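Local coordinates for protein leucine aminopeptidase 2, chloroplastic (Streptomyces sp. BC16019, PDB 5LHJ) that is a metal-dependent M17-family aminopeptidase that acts in bottromycin maturation, presumably by removing unsubstituted N-terminal amino acids from peptides, at residues Val66-Ala71 against Ala75-Val80; Ala99-Val104 against Leu137-Tyr142; Thr92-Ala97 against Tyr474-Tyr479. All coordinates share one frame; numbering follows the deposited sequence.

Contact 1 is a hairpin at the outer edge of the N-terminal domain's sheet, and its chemistry is that of strand pairing: regular backbone bonds, with side chains sorted onto two faces. Contacts 2 and 3 lie closer to the centre of the chain, about 9 Å from each other between centres, and both use helix 90-102. In each of them a little apolar packing sits beside a single water that joins an arginine of this helix to an oxygen across the contact. All three are partly buried. Contact 2 stays within the N-terminal domain, whereas contact 3 crosses to the catalytic domain. Strand 76-81 packs on helix 90-102, tying contact 1 to the other two.

Contact 1 of 3, residues Val66-Ala71 against Ala75-Val80; sequences VAEPSA and AVVLNV
Glu68 and Val77 form a hydrogen-bonded pair in the antiparallel beta hairpin of strands 65-69 and 76-81, at the edge of the N-terminal domain's sheet; Val77 N reaches Glu68 O at 2.8 Å, almost straight (176°). The Glu68 side chain leaves on the face shared by Val66, Val77 and Asn79. From CB, chi1 of 66° sets CG between the backbone N and carbonyl carbon; there CG lies 3.7 Å from Val77 O and 4.0 Å from Val77 CB, the two side chains side by side and pointing the same way. The extended chain then carries CD to 3.7 Å from Asn79 ND2, with carboxylate and amide planes nearly perpendicular. At the tip, one water accepts a hydrogen bond from ND2 and donates to both OE1 and Val66 O, while a second joins ND2 to OE2. The amide also makes a weak bond through OD1 to Arg43. On the other face Ala67 CB touches Leu78 CD2 at 3.5 Å; small and branched apolar groups suit this side, where Arg56 of the second subunit packs on both. Near the turn, Ser70 OG bonds to Asp72 and accepts Ala75 N at 3.0 Å. Ser70 N meets Ala75 O at 3.0 Å, from 53° above the carbonyl plane.

Contact 2 of 3, residues Ala99-Val104 against Leu137-Tyr142; sequences ASVRAV and LGLYRY
The guanidinium of Arg102, whose CG lies 4.1 Å from Gly138 O, is the flat group of this helix-to-helix contact. One face covers Ala99 CA, which stands 3.6 Å from the plane and is offset toward the rim; in the plane, at the edge, a water accepts from NH1 at 2.7 Å. That water donates to Gly138 O at 2.8 Å, so the charged end of one helix's side chain serves a main-chain carbonyl of the other without touching it. A bend at chi3 (-60°) turns the guanidinium back over its own helix, where it can rest on Ala99 and still face the water. NH1 also makes a weak hydrogen bond to Ala475 O, giving it two oxygen partners.

Beside this polar bridge the packing is apolar. Val101 points toward the other segment, and its CG2 comes within 3.5 Å of Gly138 C; glycine suits the place because a CB there would point toward Val101 and run into CG2. The valine CB meets Leu139 CG at 3.7 Å; the side chains cross at about a right angle, with the two branch carbons in contact. The branched apolar carbons of Val101 and Leu139 fill the gap between the helix ends.

Val101 also touches Leu110 of strand 109-112, which sets helix 90-102 against the N-terminal sheet. Helix 124-139 meets helix 164-185 as well: Leu137 packs on Thr177, while Arg181 of that helix bonds to Leu137 O.

Contact 3 of 3, residues Thr92-Ala97 against Tyr474-Tyr479; sequences TFRAAA and YAEVPY
A type II' beta turn from Tyr474 to Val477, in a loop of the catalytic domain, brings Ala475 and Glu476 against Arg94 and Ala95 of helix 90-102 in the N-terminal domain. Mutual backbone bonds between Tyr474 and Val477 close the turn, the shorter being Val477 N to Tyr474 O at 2.9 Å. Val477 CB also lies over one face of the Tyr474 ring, offset toward its rim. Alanine suits the place where the two backbones come nearest: Ala95 CB and Ala475 CB meet at 4.2 Å, a light methyl-to-methyl contact.

Beside it, Glu476 points toward the helix. A bend at chi2 (-80°) folds its chain so that OE2 reaches Arg94 CD at 3.6 Å, touching the arginine's aliphatic part instead of its charged end. Arg94 NE stays 4.8 Å from OE2, and the guanidinium and carboxylate planes are turned 39° apart. A water bridges the two charged groups: it accepts from Arg94 NH1 at 2.8 Å, lying at the guanidinium edge in plane, and donates to OE2 at 2.9 Å. The opposite charges would still be expected to favour each other.

Arg94 NE makes its salt bridge with Glu133 of helix 124-139. The same helix touches Glu476 through Leu137, while Glu476 O accepts from Arg181 of helix 164-185, so the turn lies among three helices.

Contact 1 of 3, residues Val66-Ala71 against Ala75-Val80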
loop_
_atom_site.group_PDB
_atom_site.type_symbol
_atom_site.label_atom_id
_atom_site.label_comp_id
_atom_site.label_asym_id
_atom_site.label_seq_id
_atom_site.Cartn_x
_atom_site.Cartn_y
_atom_site.Cartn_z
ATOM N N VAL A 66 -35.237 31.189 10.647
ATOM C CA VAL A 66 -35.575 31.513 12.042
ATOM C C VAL A 66 -37.086 31.408 12.235
ATOM O O VAL A 66 -37.842 32.114 11.569
ATOM C CB VAL A 66 -35.087 32.915 12.431
ATOM C CG1 VAL A 66 -35.468 33.231 13.873
ATOM C CG2 VAL A 66 -33.573 33.005 12.261
ATOM N N ALA A 67 -37.501 30.528 13.141
ATOM C CA ALA A 67 -38.913 30.293 13.436
ATOM C C ALA A 67 -39.391 31.218 14.532
ATOM O O ALA A 67 -38.653 31.503 15.481
ATOM C CB ALA A 67 -39.140 28.855 13.858
ATOM N N GLU A 68 -40.638 31.661 14.420
ATOM C CA GLU A 68 -41.240 32.511 15.450
ATOM C C GLU A 68 -42.742 32.283 15.513
ATOM O O GLU A 68 -43.312 31.730 14.580
ATOM C CB GLU A 68 -40.973 33.972 15.132
ATOM C CG GLU A 68 -41.650 34.466 13.865
ATOM C CD GLU A 68 -41.214 35.855 13.477
ATOM O OE1 GLU A 68 -40.028 36.198 13.690
ATOM O OE2 GLU A 68 -42.065 36.605 12.971
ATOM N N PRO A 69 -43.382 32.712 16.607
ATOM C CA PRO A 69 -44.841 32.668 16.630
ATOM C C PRO A 69 -45.478 33.556 15.563
ATOM O O PRO A 69 -44.938 34.612 15.227
ATOM C CB PRO A 69 -45.201 33.183 18.032
ATOM C CG PRO A 69 -43.981 33.010 18.855
ATOM C CD PRO A 69 -42.809 33.085 17.920
ATOM N N SER A 70 -46.613 33.109 15.031
ATOM C CA SER A 70 -47.436 33.924 14.144
ATOM C C SER A 70 -47.961 35.149 14.909
ATOM O O SER A 70 -47.946 35.159 16.131
ATOM C CB SER A 70 -48.604 33.099 13.616
ATOM O OG SER A 70 -49.440 32.678 14.680
ATOM N N ALA A 71 -48.435 36.161 14.186
ATOM C CA ALA A 71 -48.908 37.408 14.815
ATOM C C ALA A 71 -50.000 37.164 15.866
ATOM O O ALA A 71 -49.952 37.753 16.951
ATOM C CB ALA A 71 -49.397 38.387 13.760
ATOM N N ALA A 75 -49.941 29.868 15.595
ATOM C CA ALA A 75 -49.191 29.079 14.611
ATOM C C ALA A 75 -47.726 29.526 14.551
ATOM O O ALA A 75 -47.262 30.237 15.442
ATOM C CB ALA A 75 -49.865 29.202 13.251
ATOM N N VAL A 76 -47.002 29.096 13.517
ATOM C CA VAL A 76 -45.561 29.349 13.399
ATOM C C VAL A 76 -45.276 30.031 12.061
ATOM O O VAL A 76 -45.890 29.702 11.038
ATOM C CB VAL A 76 -44.776 28.016 13.486
ATOM C CG1 VAL A 76 -43.287 28.195 13.180
ATOM C CG2 VAL A 76 -44.984 27.357 14.845
ATOM N N VAL A 77 -44.349 30.988 12.087
ATOM C CA VAL A 77 -43.816 31.619 10.887
ATOM C C VAL A 77 -42.328 31.287 10.808
ATOM O O VAL A 77 -41.621 31.362 11.815
ATOM C CB VAL A 77 -44.042 33.148 10.900
ATOM C CG1 VAL A 77 -43.187 33.858 9.848
ATOM C CG2 VAL A 77 -45.520 33.466 10.695
ATOM N N LEU A 78 -41.875 30.880 9.617
ATOM C CA LEU A 78 -40.453 30.753 9.319
ATOM C C LEU A 78 -40.042 31.918 8.441
ATOM O O LEU A 78 -40.584 32.094 7.350
ATOM C CB LEU A 78 -40.139 29.457 8.581
ATOM C CG LEU A 78 -40.607 28.143 9.182
ATOM C CD1 LEU A 78 -40.218 27.011 8.244
ATOM C CD2 LEU A 78 -40.046 27.929 10.565
ATOM N N ASN A 79 -39.103 32.730 8.921
ATOM C CA ASN A 79 -38.396 33.646 8.044
ATOM C C ASN A 79 -37.220 32.922 7.399
ATOM O O ASN A 79 -36.374 32.341 8.097
ATOM C CB ASN A 79 -37.957 34.896 8.798
ATOM C CG ASN A 79 -39.125 35.840 9.070
ATOM O OD1 ASN A 79 -39.900 36.175 8.160
ATOM N ND2 ASN A 79 -39.265 36.259 10.313
ATOM N N VAL A 80 -37.174 32.970 6.067
ATOM C CA VAL A 80 -36.239 32.158 5.286
ATOM C C VAL A 80 -35.432 33.071 4.376
ATOM O O VAL A 80 -35.997 33.812 3.569
ATOM C CB VAL A 80 -36.977 31.101 4.449
ATOM C CG1 VAL A 80 -35.983 30.189 3.733
ATOM C CG2 VAL A 80 -37.927 30.304 5.334
HETATM O O HOH W 1 -37.893 34.910 12.290
HETATM O O HOH W 2 -41.153 38.547 11.134
#

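Contact 2 of 3, residues Ala99-Val104 against Leu137-Tyr142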
loop_
_atom_site.group_PDB
_atom_site.type_symbol
_atom_site.label_atom_id
_atom_site.label_comp_id
_atom_site.label_asym_id
_atom_site.label_seq_id
_atom_site.Cartn_x
_atom_site.Cartn_y
_atom_site.Cartn_z
ATOM N N ALA A 99 -34.587 24.083 2.799
ATOM C CA ALA A 99 -34.322 24.522 4.186
ATOM C C ALA A 99 -35.604 24.713 5.002
ATOM O O ALA A 99 -35.646 24.395 6.191
ATOM C CB ALA A 99 -33.511 25.810 4.196
ATOM N N SER A 100 -36.635 25.263 4.354
ATOM C CA SER A 100 -37.947 25.448 4.971
ATOM C C SER A 100 -38.572 24.129 5.416
ATOM O O SER A 100 -39.047 24.017 6.554
ATOM C CB SER A 100 -38.917 26.164 4.011
ATOM O OG SER A 100 -38.417 27.439 3.643
ATOM N N VAL A 101 -38.581 23.135 4.526
ATOM C CA VAL A 101 -39.206 21.852 4.838
ATOM C C VAL A 101 -38.440 21.099 5.938
ATOM O O VAL A 101 -39.048 20.430 6.769
ATOM C CB VAL A 101 -39.459 20.953 3.589
ATOM C CG1 VAL A 101 -40.404 21.638 2.611
ATOM C CG2 VAL A 101 -38.177 20.560 2.876
ATOM N N ARG A 102 -37.121 21.253 5.970
ATOM C CA ARG A 102 -36.307 20.668 7.042
ATOM C C ARG A 102 -36.563 21.290 8.425
ATOM O O ARG A 102 -36.280 20.654 9.440
ATOM C CB ARG A 102 -34.814 20.786 6.720
ATOM C CG ARG A 102 -34.295 19.792 5.691
ATOM C CD ARG A 102 -32.778 19.663 5.808
ATOM N NE ARG A 102 -32.103 20.949 5.582
ATOM C CZ ARG A 102 -31.829 21.476 4.382
ATOM N NH1 ARG A 102 -32.169 20.843 3.259
ATOM N NH2 ARG A 102 -31.205 22.657 4.304
ATOM N N ALA A 103 -37.074 22.522 8.454
ATOM C CA ALA A 103 -37.324 23.267 9.691
ATOM C C ALA A 103 -38.775 23.230 10.180
ATOM O O ALA A 103 -39.145 23.998 11.071
ATOM C CB ALA A 103 -36.883 24.718 9.499
ATOM N N VAL A 104 -39.583 22.330 9.626
ATOM C CA VAL A 104 -41.017 22.280 9.903
ATOM C C VAL A 104 -41.370 21.747 11.315
ATOM O O VAL A 104 -42.450 22.037 11.848
ATOM C CB VAL A 104 -41.733 21.482 8.764
ATOM C CG1 VAL A 104 -41.671 19.976 8.991
ATOM C CG2 VAL A 104 -43.149 21.964 8.557
ATOM N N LEU A 137 -37.783 17.716 -2.956
ATOM C CA LEU A 137 -36.411 17.208 -2.816
ATOM C C LEU A 137 -35.906 17.278 -1.372
ATOM O O LEU A 137 -35.195 16.366 -0.912
ATOM C CB LEU A 137 -35.468 17.963 -3.757
ATOM C CG LEU A 137 -35.750 17.793 -5.247
ATOM C CD1 LEU A 137 -34.835 18.719 -6.036
ATOM C CD2 LEU A 137 -35.611 16.347 -5.682
ATOM N N GLY A 138 -36.275 18.343 -0.655
ATOM C CA GLY A 138 -35.875 18.530 0.744
ATOM C C GLY A 138 -36.601 17.654 1.754
ATOM O O GLY A 138 -36.050 17.360 2.832
ATOM N N LEU A 139 -37.819 17.228 1.409
ATOM C CA LEU A 139 -38.603 16.311 2.246
ATOM C C LEU A 139 -38.241 14.840 2.087
ATOM O O LEU A 139 -38.644 14.008 2.904
ATOM C CB LEU A 139 -40.086 16.449 1.957
ATOM C CG LEU A 139 -40.774 17.620 2.635
ATOM C CD1 LEU A 139 -42.200 17.719 2.110
ATOM C CD2 LEU A 139 -40.737 17.463 4.160
ATOM N N TYR A 140 -37.498 14.523 1.038
ATOM C CA TYR A 140 -37.134 13.151 0.733
ATOM C C TYR A 140 -36.512 12.412 1.918
ATOM O O TYR A 140 -35.626 12.934 2.581
ATOM C CB TYR A 140 -36.167 13.116 -0.456
ATOM C CG TYR A 140 -35.748 11.718 -0.824
ATOM C CD1 TYR A 140 -36.584 10.914 -1.578
ATOM C CD2 TYR A 140 -34.540 11.183 -0.373
ATOM C CE1 TYR A 140 -36.229 9.619 -1.895
ATOM C CE2 TYR A 140 -34.167 9.893 -0.689
ATOM C CZ TYR A 140 -35.029 9.105 -1.450
ATOM O OH TYR A 140 -34.688 7.823 -1.773
ATOM N N ARG A 141 -37.003 11.201 2.178
ATOM C CA ARG A 141 -36.393 10.297 3.153
ATOM C C ARG A 141 -36.457 8.891 2.597
ATOM O O ARG A 141 -37.366 8.564 1.824
ATOM C CB ARG A 141 -37.100 10.364 4.523
ATOM C CG ARG A 141 -38.620 10.277 4.444
ATOM C CD ARG A 141 -39.346 10.137 5.789
ATOM N NE ARG A 141 -38.815 10.973 6.881
ATOM C CZ ARG A 141 -39.460 11.235 8.030
ATOM N NH1 ARG A 141 -40.679 10.741 8.283
ATOM N NH2 ARG A 141 -38.878 12.002 8.954
ATOM N N TYR A 142 -35.485 8.071 2.969
ATOM C CA TYR A 142 -35.460 6.680 2.551
ATOM C C TYR A 142 -35.388 5.821 3.811
ATOM O O TYR A 142 -34.311 5.472 4.273
ATOM C CB TYR A 142 -34.306 6.395 1.593
ATOM C CG TYR A 142 -34.407 5.007 0.989
ATOM C CD1 TYR A 142 -35.307 4.743 -0.042
ATOM C CD2 TYR A 142 -33.614 3.957 1.455
ATOM C CE1 TYR A 142 -35.415 3.472 -0.591
ATOM C CE2 TYR A 142 -33.706 2.688 0.904
ATOM C CZ TYR A 142 -34.614 2.452 -0.103
ATOM O OH TYR A 142 -34.724 1.197 -0.641
HETATM O O HOH W 3 -33.431 18.471 2.919
#

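Contact 3 of 3, residues Thr92-Ala97 against Tyr474-Tyr479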
loop_
_atom_site.group_PDB
_atom_site.type_symbol
_atom_site.label_atom_id
_atom_site.label_comp_id
_atom_site.label_asym_id
_atom_site.label_seq_id
_atom_site.Cartn_x
_atom_site.Cartn_y
_atom_site.Cartn_z
ATOM N N THR A 92 -31.197 29.463 -5.591
ATOM C CA THR A 92 -31.467 30.097 -4.305
ATOM C C THR A 92 -32.841 29.694 -3.780
ATOM O O THR A 92 -32.980 29.329 -2.610
ATOM C CB THR A 92 -31.423 31.631 -4.395
ATOM O OG1 THR A 92 -30.249 32.044 -5.115
ATOM C CG2 THR A 92 -31.407 32.255 -3.003
ATOM N N PHE A 93 -33.850 29.764 -4.649
ATOM C CA PHE A 93 -35.220 29.392 -4.273
ATOM C C PHE A 93 -35.378 27.906 -3.982
ATOM O O PHE A 93 -36.087 27.516 -3.057
ATOM C CB PHE A 93 -36.217 29.869 -5.337
ATOM C CG PHE A 93 -36.453 31.343 -5.278
ATOM C CD1 PHE A 93 -35.646 32.215 -5.990
ATOM C CD2 PHE A 93 -37.447 31.869 -4.463
ATOM C CE1 PHE A 93 -35.831 33.588 -5.903
ATOM C CE2 PHE A 93 -37.644 33.239 -4.371
ATOM C CZ PHE A 93 -36.835 34.098 -5.094
ATOM N N ARG A 94 -34.704 27.079 -4.769
ATOM C CA ARG A 94 -34.745 25.639 -4.581
ATOM C C ARG A 94 -34.160 25.287 -3.210
ATOM O O ARG A 94 -34.769 24.562 -2.417
ATOM C CB ARG A 94 -33.984 24.949 -5.735
ATOM C CG ARG A 94 -34.381 23.523 -5.981
ATOM C CD ARG A 94 -33.640 22.911 -7.155
ATOM N NE ARG A 94 -34.105 23.381 -8.463
ATOM C CZ ARG A 94 -33.453 24.214 -9.283
ATOM N NH1 ARG A 94 -32.249 24.740 -8.987
ATOM N NH2 ARG A 94 -34.016 24.522 -10.439
ATOM N N ALA A 95 -32.988 25.849 -2.915
ATOM C CA ALA A 95 -32.326 25.645 -1.619
ATOM C C ALA A 95 -33.120 26.197 -0.427
ATOM O O ALA A 95 -33.157 25.568 0.631
ATOM C CB ALA A 95 -30.919 26.244 -1.640
ATOM N N ALA A 96 -33.727 27.376 -0.579
ATOM C CA ALA A 96 -34.557 27.959 0.487
ATOM C C ALA A 96 -35.782 27.108 0.797
ATOM O O ALA A 96 -36.170 26.975 1.954
ATOM C CB ALA A 96 -34.980 29.383 0.144
ATOM N N ALA A 97 -36.396 26.524 -0.238
ATOM C CA ALA A 97 -37.549 25.651 -0.037
ATOM C C ALA A 97 -37.141 24.382 0.713
ATOM O O ALA A 97 -37.851 23.922 1.607
ATOM C CB ALA A 97 -38.186 25.291 -1.369
ATOM N N TYR A 474 -26.854 18.590 1.975
ATOM C CA TYR A 474 -26.730 20.041 1.826
ATOM C C TYR A 474 -27.790 20.504 0.842
ATOM O O TYR A 474 -28.093 19.805 -0.137
ATOM C CB TYR A 474 -25.348 20.402 1.292
ATOM C CG TYR A 474 -25.100 19.756 -0.031
ATOM C CD1 TYR A 474 -24.691 18.429 -0.105
ATOM C CD2 TYR A 474 -25.344 20.434 -1.221
ATOM C CE1 TYR A 474 -24.513 17.801 -1.318
ATOM C CE2 TYR A 474 -25.178 19.813 -2.436
ATOM C CZ TYR A 474 -24.748 18.496 -2.472
ATOM O OH TYR A 474 -24.566 17.870 -3.669
ATOM N N ALA A 475 -28.335 21.686 1.091
ATOM C CA ALA A 475 -29.351 22.257 0.224
ATOM C C ALA A 475 -30.445 21.197 -0.019
ATOM O O ALA A 475 -30.904 20.579 0.936
ATOM C CB ALA A 475 -28.711 22.775 -1.049
ATOM N N GLU A 476 -30.825 20.947 -1.265
ATOM C CA GLU A 476 -31.912 20.009 -1.567
ATOM C C GLU A 476 -31.422 18.563 -1.773
ATOM O O GLU A 476 -32.210 17.708 -2.199
ATOM C CB GLU A 476 -32.714 20.494 -2.787
ATOM C CG GLU A 476 -32.064 20.326 -4.161
ATOM C CD GLU A 476 -31.043 21.387 -4.509
ATOM O OE1 GLU A 476 -30.573 22.117 -3.612
ATOM O OE2 GLU A 476 -30.700 21.487 -5.697
ATOM N N VAL A 477 -30.139 18.296 -1.472
ATOM C CA VAL A 477 -29.521 16.999 -1.760
ATOM C C VAL A 477 -29.240 16.204 -0.478
ATOM O O VAL A 477 -28.556 16.697 0.435
ATOM C CB VAL A 477 -28.224 17.165 -2.573
ATOM C CG1 VAL A 477 -27.686 15.796 -3.008
ATOM C CG2 VAL A 477 -28.463 18.043 -3.789
ATOM N N PRO A 478 -29.762 14.961 -0.394
ATOM C CA PRO A 478 -29.585 14.120 0.781
ATOM C C PRO A 478 -28.256 13.399 0.749
ATOM O O PRO A 478 -27.571 13.407 -0.277
ATOM C CB PRO A 478 -30.705 13.083 0.628
ATOM C CG PRO A 478 -30.788 12.890 -0.835
ATOM C CD PRO A 478 -30.559 14.265 -1.425
ATOM N N TYR A 479 -27.919 12.767 1.868
ATOM C CA TYR A 479 -26.887 11.736 1.871
ATOM C C TYR A 479 -27.414 10.589 1.018
ATOM O O TYR A 479 -28.604 10.279 1.074
ATOM C CB TYR A 479 -26.613 11.233 3.294
ATOM C CG TYR A 479 -25.568 10.140 3.329
ATOM C CD1 TYR A 479 -25.915 8.808 3.156
ATOM C CD2 TYR A 479 -24.226 10.449 3.496
ATOM C CE1 TYR A 479 -24.949 7.810 3.155
ATOM C CE2 TYR A 479 -23.253 9.463 3.499
ATOM C CZ TYR A 479 -23.621 8.148 3.332
ATOM O OH TYR A 479 -22.659 7.166 3.342
HETATM O O HOH W 4 -30.364 24.002 -7.042
#